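Long-range contacts in transcriptional regulator (Rhodococcus jostii, PDB 5CYV), which binds p-coumaroyl-CoA and, as a MarR-family regulator linked to p-hydroxycinnamate metabolism, probably binds DNA to control transcription: residues B[80-85]-B[96-102]; B[43-49]-B[102-106]. One frame throughout, in Å; residues are numbered along the deposited sequence.

Contact 1: B[80-85]-B[96-102]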
ATOM      1  N   GLY B  80       2.585  22.640 -16.805  1.00 21.34           N
ATOM      2  CA  GLY B  80       2.037  23.929 -16.402  1.00 20.63           C
ATOM      3  C   GLY B  80       1.106  23.841 -15.178  1.00 21.24           C
ATOM      4  O   GLY B  80       0.290  24.730 -14.930  1.00 23.96           O
ATOM      5  N   LEU B  81       1.284  22.800 -14.400  1.00 20.63           N
ATOM      6  CA  LEU B  81       0.399  22.559 -13.262  1.00 19.70           C
ATOM      7  C   LEU B  81       1.001  23.082 -11.954  1.00 20.87           C
ATOM      8  O   LEU B  81       0.279  23.368 -11.009  1.00 19.83           O
ATOM      9  CB  LEU B  81       0.106  21.058 -13.104  1.00 18.05           C
ATOM     10  CG  LEU B  81      -0.518  20.407 -14.333  1.00 21.68           C
ATOM     11  CD1 LEU B  81      -0.616  18.892 -14.169  1.00 22.47           C
ATOM     12  CD2 LEU B  81      -1.943  21.006 -14.523  1.00 20.13           C
ATOM     13  N   VAL B  82       2.338  23.121 -11.874  1.00 18.85           N
ATOM     14  CA  VAL B  82       2.998  23.769 -10.723  1.00 18.03           C
ATOM     15  C   VAL B  82       4.134  24.585 -11.259  1.00 16.27           C
ATOM     16  O   VAL B  82       4.568  24.391 -12.413  1.00 20.38           O
ATOM     17  CB  VAL B  82       3.562  22.753  -9.669  1.00 17.28           C
ATOM     18  CG1 VAL B  82       2.491  21.834  -9.117  1.00 19.75           C
ATOM     19  CG2 VAL B  82       4.719  21.872 -10.255  1.00 19.55           C
ATOM     20  N   VAL B  83       4.629  25.503 -10.431  1.00 18.92           N
ATOM     21  CA  VAL B  83       5.784  26.309 -10.754  0.78 20.14           C
ATOM     22  C   VAL B  83       6.745  26.231  -9.572  1.00 19.52           C
ATOM     23  O   VAL B  83       6.309  26.233  -8.429  1.00 23.25           O
ATOM     24  CB  VAL B  83       5.411  27.796 -11.021  0.78 23.33           C
ATOM     25  CG1 VAL B  83       6.650  28.618 -11.103  0.78 23.20           C
ATOM     26  CG2 VAL B  83       4.688  27.907 -12.337  0.78 22.92           C
ATOM     27  N   ARG B  84       8.030  26.155  -9.845  1.00 22.71           N
ATOM     28  CA  ARG B  84       8.998  26.308  -8.769  1.00 23.87           C
ATOM     29  C   ARG B  84       9.187  27.785  -8.502  1.00 28.85           C
ATOM     30  O   ARG B  84       9.646  28.546  -9.402  1.00 30.08           O
ATOM     31  CB  ARG B  84      10.319  25.651  -9.141  1.00 24.06           C
ATOM     32  CG  ARG B  84      10.257  24.135  -9.240  1.00 26.16           C
ATOM     33  CD  ARG B  84      11.669  23.585  -9.485  1.00 29.81           C
ATOM     34  NE  ARG B  84      11.768  22.144  -9.194  1.00 29.26           N
ATOM     35  CZ  ARG B  84      11.699  21.189 -10.114  1.00 28.71           C
ATOM     36  NH1 ARG B  84      11.491  21.530 -11.391  1.00 32.82           N
ATOM     37  NH2 ARG B  84      11.855  19.906  -9.786  1.00 30.54           N
ATOM     38  N   THR B  85       8.848  28.210  -7.296  1.00 24.96           N
ATOM     39  CA  THR B  85       8.934  29.610  -6.936  1.00 24.42           C
ATOM     40  C   THR B  85       9.712  29.787  -5.652  1.00 25.26           C
ATOM     41  O   THR B  85      10.299  28.808  -5.133  1.00 28.41           O
ATOM     42  CB  THR B  85       7.504  30.237  -6.853  1.00 27.27           C
ATOM     43  OG1 THR B  85       7.590  31.647  -6.737  1.00 27.50           O
ATOM     44  CG2 THR B  85       6.629  29.665  -5.708  1.00 25.77           C
ATOM     45  N   ILE B  96       7.023  24.666  -4.165  1.00 22.25           N
ATOM     46  CA  ILE B  96       6.316  24.120  -5.314  1.00 20.33           C
ATOM     47  C   ILE B  96       4.896  24.662  -5.256  1.00 21.40           C
ATOM     48  O   ILE B  96       4.153  24.358  -4.320  1.00 20.90           O
ATOM     49  CB  ILE B  96       6.301  22.567  -5.239  1.00 20.57           C
ATOM     50  CG1 ILE B  96       7.729  22.006  -5.185  1.00 22.73           C
ATOM     51  CG2 ILE B  96       5.505  21.988  -6.429  1.00 22.21           C
ATOM     52  CD1 ILE B  96       7.795  20.729  -4.349  1.00 23.62           C
ATOM     53  N   ALA B  97       4.580  25.569  -6.170  1.00 21.06           N
ATOM     54  CA  ALA B  97       3.273  26.255  -6.130  1.00 20.66           C
ATOM     55  C   ALA B  97       2.366  25.833  -7.254  1.00 18.00           C
ATOM     56  O   ALA B  97       2.750  25.828  -8.418  1.00 20.06           O
ATOM     57  CB  ALA B  97       3.481  27.816  -6.201  1.00 22.06           C
ATOM     58  N   ALA B  98       1.119  25.546  -6.914  1.00 20.85           N
ATOM     59  CA  ALA B  98       0.177  25.215  -7.943  1.00 20.02           C
ATOM     60  C   ALA B  98      -0.233  26.397  -8.768  1.00 22.63           C
ATOM     61  O   ALA B  98      -0.369  27.521  -8.276  1.00 23.95           O
ATOM     62  CB  ALA B  98      -1.065  24.589  -7.297  1.00 20.24           C
ATOM     63  N   THR B  99      -0.441  26.161 -10.065  1.00 20.83           N
ATOM     64  CA  THR B  99      -0.974  27.203 -10.926  1.00 21.66           C
ATOM     65  C   THR B  99      -2.486  27.170 -10.956  1.00 21.68           C
ATOM     66  O   THR B  99      -3.059  26.222 -10.432  1.00 20.27           O
ATOM     67  CB  THR B  99      -0.468  27.028 -12.368  1.00 21.93           C
ATOM     68  OG1 THR B  99      -0.928  25.772 -12.865  1.00 20.48           O
ATOM     69  CG2 THR B  99       1.095  27.010 -12.436  1.00 25.21           C
ATOM     70  N   GLU B 100      -3.120  28.157 -11.578  1.00 22.11           N
ATOM     71  CA  GLU B 100      -4.569  28.073 -11.781  1.00 27.40           C
ATOM     72  C   GLU B 100      -4.984  26.774 -12.477  1.00 24.43           C
ATOM     73  O   GLU B 100      -5.952  26.092 -12.078  1.00 23.89           O
ATOM     74  CB  GLU B 100      -5.021  29.296 -12.592  1.00 28.01           C
ATOM     75  CG  GLU B 100      -6.110  29.036 -13.589  1.00 51.80           C
ATOM     76  CD  GLU B 100      -6.915  30.293 -13.901  1.00 74.55           C
ATOM     77  OE1 GLU B 100      -6.342  31.409 -13.830  1.00 76.88           O
ATOM     78  OE2 GLU B 100      -8.116  30.158 -14.222  1.00 90.70           O
ATOM     79  N   GLU B 101      -4.237  26.376 -13.502  1.00 22.68           N
ATOM     80  CA  GLU B 101      -4.556  25.130 -14.213  1.00 23.55           C
ATOM     81  C   GLU B 101      -4.326  23.882 -13.339  1.00 22.08           C
ATOM     82  O   GLU B 101      -5.124  22.924 -13.325  1.00 19.88           O
ATOM     83  CB  GLU B 101      -3.725  25.057 -15.495  1.00 25.33           C
ATOM     84  CG  GLU B 101      -3.884  23.780 -16.292  1.00 35.39           C
ATOM     85  CD  GLU B 101      -5.330  23.454 -16.665  1.00 54.64           C
ATOM     86  OE1 GLU B 101      -6.153  24.375 -16.882  1.00 49.53           O
ATOM     87  OE2 GLU B 101      -5.651  22.244 -16.743  1.00 63.08           O
ATOM     88  N   GLY B 102      -3.267  23.927 -12.542  1.00 20.77           N
ATOM     89  CA  GLY B 102      -3.036  22.875 -11.559  1.00 17.56           C
ATOM     90  C   GLY B 102      -4.175  22.752 -10.532  1.00 18.36           C
ATOM     91  O   GLY B 102      -4.557  21.642 -10.180  1.00 18.87           O
TER
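Val83 and Ala97 form the hydrogen-bonded pair of an antiparallel hairpin of strands 82-87 and 94-98, whose segments 82-85 and 96-98 run at 141° to each other, with reciprocal bonds from Val83 N to Ala97 O (2.8 Å) and from Ala97 N to Val83 O (2.9 Å). The side chains divide between two faces. On the inner one Val82 and Ile96 lie side by side, pointing the same way, and Ile96 CG2 sits 3.9 Å from Val82 CB. On the other, Thr85 CG2 touches Ala97 CB. Beyond the paired strands Thr99 illustrates how one hydroxyl can serve two elements. With chi1 at 62°, OG1 lies between the backbone N and the carbonyl carbon; there it donates to Gly80 O at 2.6 Å and accepts from Gly102 N at 3.0 Å, the N-cap bond of helix 100-121. Thr99 N meets Leu81 O at 3.0 Å, nearly straight at the hydrogen (173°) but from above the carbonyl plane. A valine at Thr99 would probably leave Gly80 O without this donor and the first turn of the helix without its side-chain cap. Gly102 CA approaches Leu81 O to 3.4 Å in a CA-H...O contact, a tight approach that the missing side chain of Gly102 permits. The hairpin is the wing of the winged helix-turn-helix fold. Gly80, just after helix 70-78, turns the chain out of it in a Schellman motif; Leu81 and Val82 rest on that helix through Leu76, while Ala98 leans on Cys47 of helix 37-47 and the chain passes directly into helix 100-121.

Contact 2: B[43-49]-B[102-106]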
ATOM      1  N   LEU B  43       0.765  17.168  -6.555  1.00 15.26           N
ATOM      2  CA  LEU B  43      -0.160  18.242  -6.963  1.00 15.27           C
ATOM      3  C   LEU B  43      -1.121  18.581  -5.807  1.00 17.35           C
ATOM      4  O   LEU B  43      -1.356  19.772  -5.482  1.00 17.26           O
ATOM      5  CB  LEU B  43      -0.885  17.829  -8.245  1.00 16.40           C
ATOM      6  CG  LEU B  43      -1.887  18.900  -8.698  1.00 17.15           C
ATOM      7  CD1 LEU B  43      -1.179  20.233  -8.989  1.00 18.37           C
ATOM      8  CD2 LEU B  43      -2.591  18.420  -9.974  1.00 19.68           C
ATOM      9  N   VAL B  44      -1.688  17.549  -5.159  1.00 15.62           N
ATOM     10  CA  VAL B  44      -2.610  17.773  -4.064  1.00 18.06           C
ATOM     11  C   VAL B  44      -1.899  18.519  -2.941  1.00 16.92           C
ATOM     12  O   VAL B  44      -2.417  19.509  -2.375  1.00 18.21           O
ATOM     13  CB  VAL B  44      -3.137  16.458  -3.579  1.00 18.23           C
ATOM     14  CG1 VAL B  44      -3.812  16.616  -2.197  1.00 21.76           C
ATOM     15  CG2 VAL B  44      -4.129  15.941  -4.615  1.00 19.18           C
ATOM     16  N   LEU B  45      -0.671  18.092  -2.642  1.00 15.98           N
ATOM     17  CA  LEU B  45       0.030  18.715  -1.505  1.00 16.97           C
ATOM     18  C   LEU B  45       0.415  20.159  -1.816  1.00 18.52           C
ATOM     19  O   LEU B  45       0.372  21.015  -0.917  1.00 21.64           O
ATOM     20  CB  LEU B  45       1.276  17.884  -1.111  1.00 17.26           C
ATOM     21  CG  LEU B  45       0.902  16.534  -0.490  1.00 17.94           C
ATOM     22  CD1 LEU B  45       2.127  15.625  -0.457  1.00 17.94           C
ATOM     23  CD2 LEU B  45       0.350  16.661   0.907  1.00 20.57           C
ATOM     24  N   ALA B  46       0.703  20.460  -3.060  1.00 17.48           N
ATOM     25  CA  ALA B  46       0.975  21.845  -3.438  1.00 18.14           C
ATOM     26  C   ALA B  46      -0.288  22.690  -3.315  1.00 22.28           C
ATOM     27  O   ALA B  46      -0.224  23.826  -2.855  1.00 21.60           O
ATOM     28  CB  ALA B  46       1.529  21.910  -4.853  1.00 19.15           C
ATOM     29  N   CYS B  47      -1.415  22.114  -3.755  1.00 18.26           N
ATOM     30  CA  CYS B  47      -2.664  22.910  -3.753  1.00 19.86           C
ATOM     31  C   CYS B  47      -3.128  23.242  -2.329  1.00 22.10           C
ATOM     32  O   CYS B  47      -3.872  24.204  -2.123  1.00 23.47           O
ATOM     33  CB  CYS B  47      -3.759  22.179  -4.522  1.00 19.84           C
ATOM     34  SG  CYS B  47      -3.483  22.202  -6.323  1.00 21.40           S
ATOM     35  N   GLU B  48      -2.751  22.397  -1.357  1.00 20.23           N
ATOM     36  CA  GLU B  48      -3.195  22.624   0.014  1.00 21.69           C
ATOM     37  C   GLU B  48      -2.653  23.923   0.612  1.00 25.25           C
ATOM     38  O   GLU B  48      -3.163  24.353   1.630  1.00 26.48           O
ATOM     39  CB  GLU B  48      -2.799  21.466   0.921  1.00 22.63           C
ATOM     40  CG  GLU B  48      -3.621  20.233   0.601  1.00 23.72           C
ATOM     41  CD  GLU B  48      -3.164  18.971   1.367  1.00 27.20           C
ATOM     42  OE1 GLU B  48      -2.211  19.050   2.194  1.00 25.65           O
ATOM     43  OE2 GLU B  48      -3.818  17.905   1.123  1.00 23.64           O
ATOM     44  N   GLN B  49      -1.603  24.506   0.012  1.00 23.25           N
ATOM     45  CA  GLN B  49      -0.959  25.691   0.537  1.00 25.50           C
ATOM     46  C   GLN B  49      -1.237  26.833  -0.411  1.00 24.84           C
ATOM     47  O   GLN B  49      -1.190  26.653  -1.633  1.00 25.30           O
ATOM     48  CB  GLN B  49       0.560  25.472   0.643  1.00 30.17           C
ATOM     49  CG  GLN B  49       0.916  24.125   1.321  1.00 30.58           C
ATOM     50  CD  GLN B  49       0.422  24.108   2.764  1.00 34.43           C
ATOM     51  OE1 GLN B  49       0.353  25.165   3.416  1.00 35.59           O
ATOM     52  NE2 GLN B  49       0.084  22.941   3.274  1.00 34.40           N
ATOM     53  N   GLY B 102      -3.267  23.927 -12.542  1.00 20.77           N
ATOM     54  CA  GLY B 102      -3.036  22.875 -11.559  1.00 17.56           C
ATOM     55  C   GLY B 102      -4.175  22.752 -10.532  1.00 18.36           C
ATOM     56  O   GLY B 102      -4.557  21.642 -10.180  1.00 18.87           O
ATOM     57  N   ARG B 103      -4.708  23.870 -10.088  1.00 19.14           N
ATOM     58  CA  ARG B 103      -5.804  23.799  -9.108  1.00 18.73           C
ATOM     59  C   ARG B 103      -7.038  23.231  -9.778  1.00 19.96           C
ATOM     60  O   ARG B 103      -7.790  22.431  -9.158  1.00 20.80           O
ATOM     61  CB  ARG B 103      -6.101  25.159  -8.474  1.00 22.62           C
ATOM     62  CG  ARG B 103      -4.966  25.657  -7.609  1.00 22.04           C
ATOM     63  CD  ARG B 103      -5.299  26.993  -6.896  1.00 23.37           C
ATOM     64  NE  ARG B 103      -4.102  27.390  -6.108  1.00 28.18           N
ATOM     65  CZ  ARG B 103      -3.792  26.867  -4.913  1.00 27.23           C
ATOM     66  NH1 ARG B 103      -4.613  25.983  -4.317  1.00 24.85           N
ATOM     67  NH2 ARG B 103      -2.685  27.262  -4.302  1.00 30.63           N
ATOM     68  N   ARG B 104      -7.275  23.615 -11.030  1.00 22.53           N
ATOM     69  CA  ARG B 104      -8.469  23.104 -11.715  1.00 21.49           C
ATOM     70  C   ARG B 104      -8.345  21.577 -11.930  1.00 20.97           C
ATOM     71  O   ARG B 104      -9.309  20.814 -11.719  1.00 22.69           O
ATOM     72  CB  ARG B 104      -8.671  23.845 -13.042  1.00 25.21           C
ATOM     73  CG  ARG B 104      -9.662  23.190 -13.988  1.00 37.01           C
ATOM     74  CD  ARG B 104      -9.259  23.296 -15.477  1.00 53.62           C
ATOM     75  NE  ARG B 104      -8.644  22.049 -15.945  1.00 67.56           N
ATOM     76  CZ  ARG B 104      -9.273  20.878 -16.093  1.00 63.02           C
ATOM     77  NH1 ARG B 104     -10.574  20.746 -15.825  1.00 64.11           N
ATOM     78  NH2 ARG B 104      -8.586  19.824 -16.519  1.00 73.26           N
ATOM     79  N   LEU B 105      -7.158  21.104 -12.302  1.00 19.91           N
ATOM     80  CA  LEU B 105      -6.951  19.673 -12.509  1.00 19.01           C
ATOM     81  C   LEU B 105      -7.013  18.939 -11.191  1.00 17.74           C
ATOM     82  O   LEU B 105      -7.539  17.823 -11.109  1.00 19.66           O
ATOM     83  CB  LEU B 105      -5.604  19.430 -13.206  1.00 20.00           C
ATOM     84  CG  LEU B 105      -5.397  17.966 -13.572  1.00 21.03           C
ATOM     85  CD1 LEU B 105      -6.405  17.526 -14.623  1.00 25.31           C
ATOM     86  CD2 LEU B 105      -3.934  17.714 -14.043  1.00 22.76           C
ATOM     87  N   ARG B 106      -6.511  19.583 -10.147  1.00 18.25           N
ATOM     88  CA  ARG B 106      -6.519  18.928  -8.851  1.00 18.06           C
ATOM     89  C   ARG B 106      -7.954  18.748  -8.375  1.00 19.47           C
ATOM     90  O   ARG B 106      -8.292  17.719  -7.788  1.00 20.96           O
ATOM     91  CB  ARG B 106      -5.722  19.743  -7.831  1.00 18.93           C
ATOM     92  CG  ARG B 106      -6.038  19.405  -6.384  1.00 22.67           C
ATOM     93  CD  ARG B 106      -6.305  20.659  -5.569  1.00 58.79           C
ATOM     94  NE  ARG B 106      -6.723  20.348  -4.206  1.00 63.87           N
ATOM     95  CZ  ARG B 106      -7.981  20.101  -3.848  1.00 69.41           C
ATOM     96  NH1 ARG B 106      -8.947  20.131  -4.754  1.00 66.91           N
ATOM     97  NH2 ARG B 106      -8.269  19.827  -2.584  1.00 66.95           N
TER
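In the winged helix-turn-helix region of this MarR-family regulator, helix 37-47 meets the start of helix 100-121 through Leu43 and Cys47 on one side and Gly102, Arg103 and Arg106 on the other, the short axes crossing at -118° and approaching to 9.8 Å. Leu43 reaches over the second helix with CG anti to its own backbone N (chi1 179°), and both its methyls press on the carbonyl oxygen of Gly102 from one side, CD1 and CD2 each 3.8 Å from Gly102 O. CD2 also lies 4.0 Å from Arg106 CB, so the aliphatic root of that arginine continues the apolar surface. Cys47 SG completes it, 3.7 Å from Arg106 CB and 4.0 Å from Gly102 O. The polar part of the contact belongs to Arg103. Its chain, extended from CG to NE, brings the guanidinium edge-on to two backbone oxygens: NH1 donates to Cys47 O at 2.9 Å, on a lone pair in the carbonyl plane, and NH2 to Gln49 O at 3.1 Å, exactly in the guanidinium plane. Leu7 of the second subunit packs against Val44 and Leu45 of the same helix 37-47. Two bonds from separate nitrogens fix the rotation of the Arg103 guanidinium, and its positive charge, set at the carbonyl-rich end of helix 37-47, is likely to be favoured by the helix dipole.

In the fold
From the N terminus the chain reaches 43-49 at the end of helix 37-47, then builds helices 55-62 and 70-78 and the wing hairpin before entering helix 100-121, where contact 2 closes this long loop of 52 residues. Contact 1 is nested inside it, closing a loop of 10 residues that holds the outer part of the wing, strand ends and turn together. The two share Gly102, their centres 8 Å apart, and merge directly: Leu81 CD1 packs on Leu105 CD2 at 3.5 Å, and Ala98 CB on Cys47 SG at the same distance. Together they tie the wing, helix 37-47 and helix 100-121 into one continuous unit.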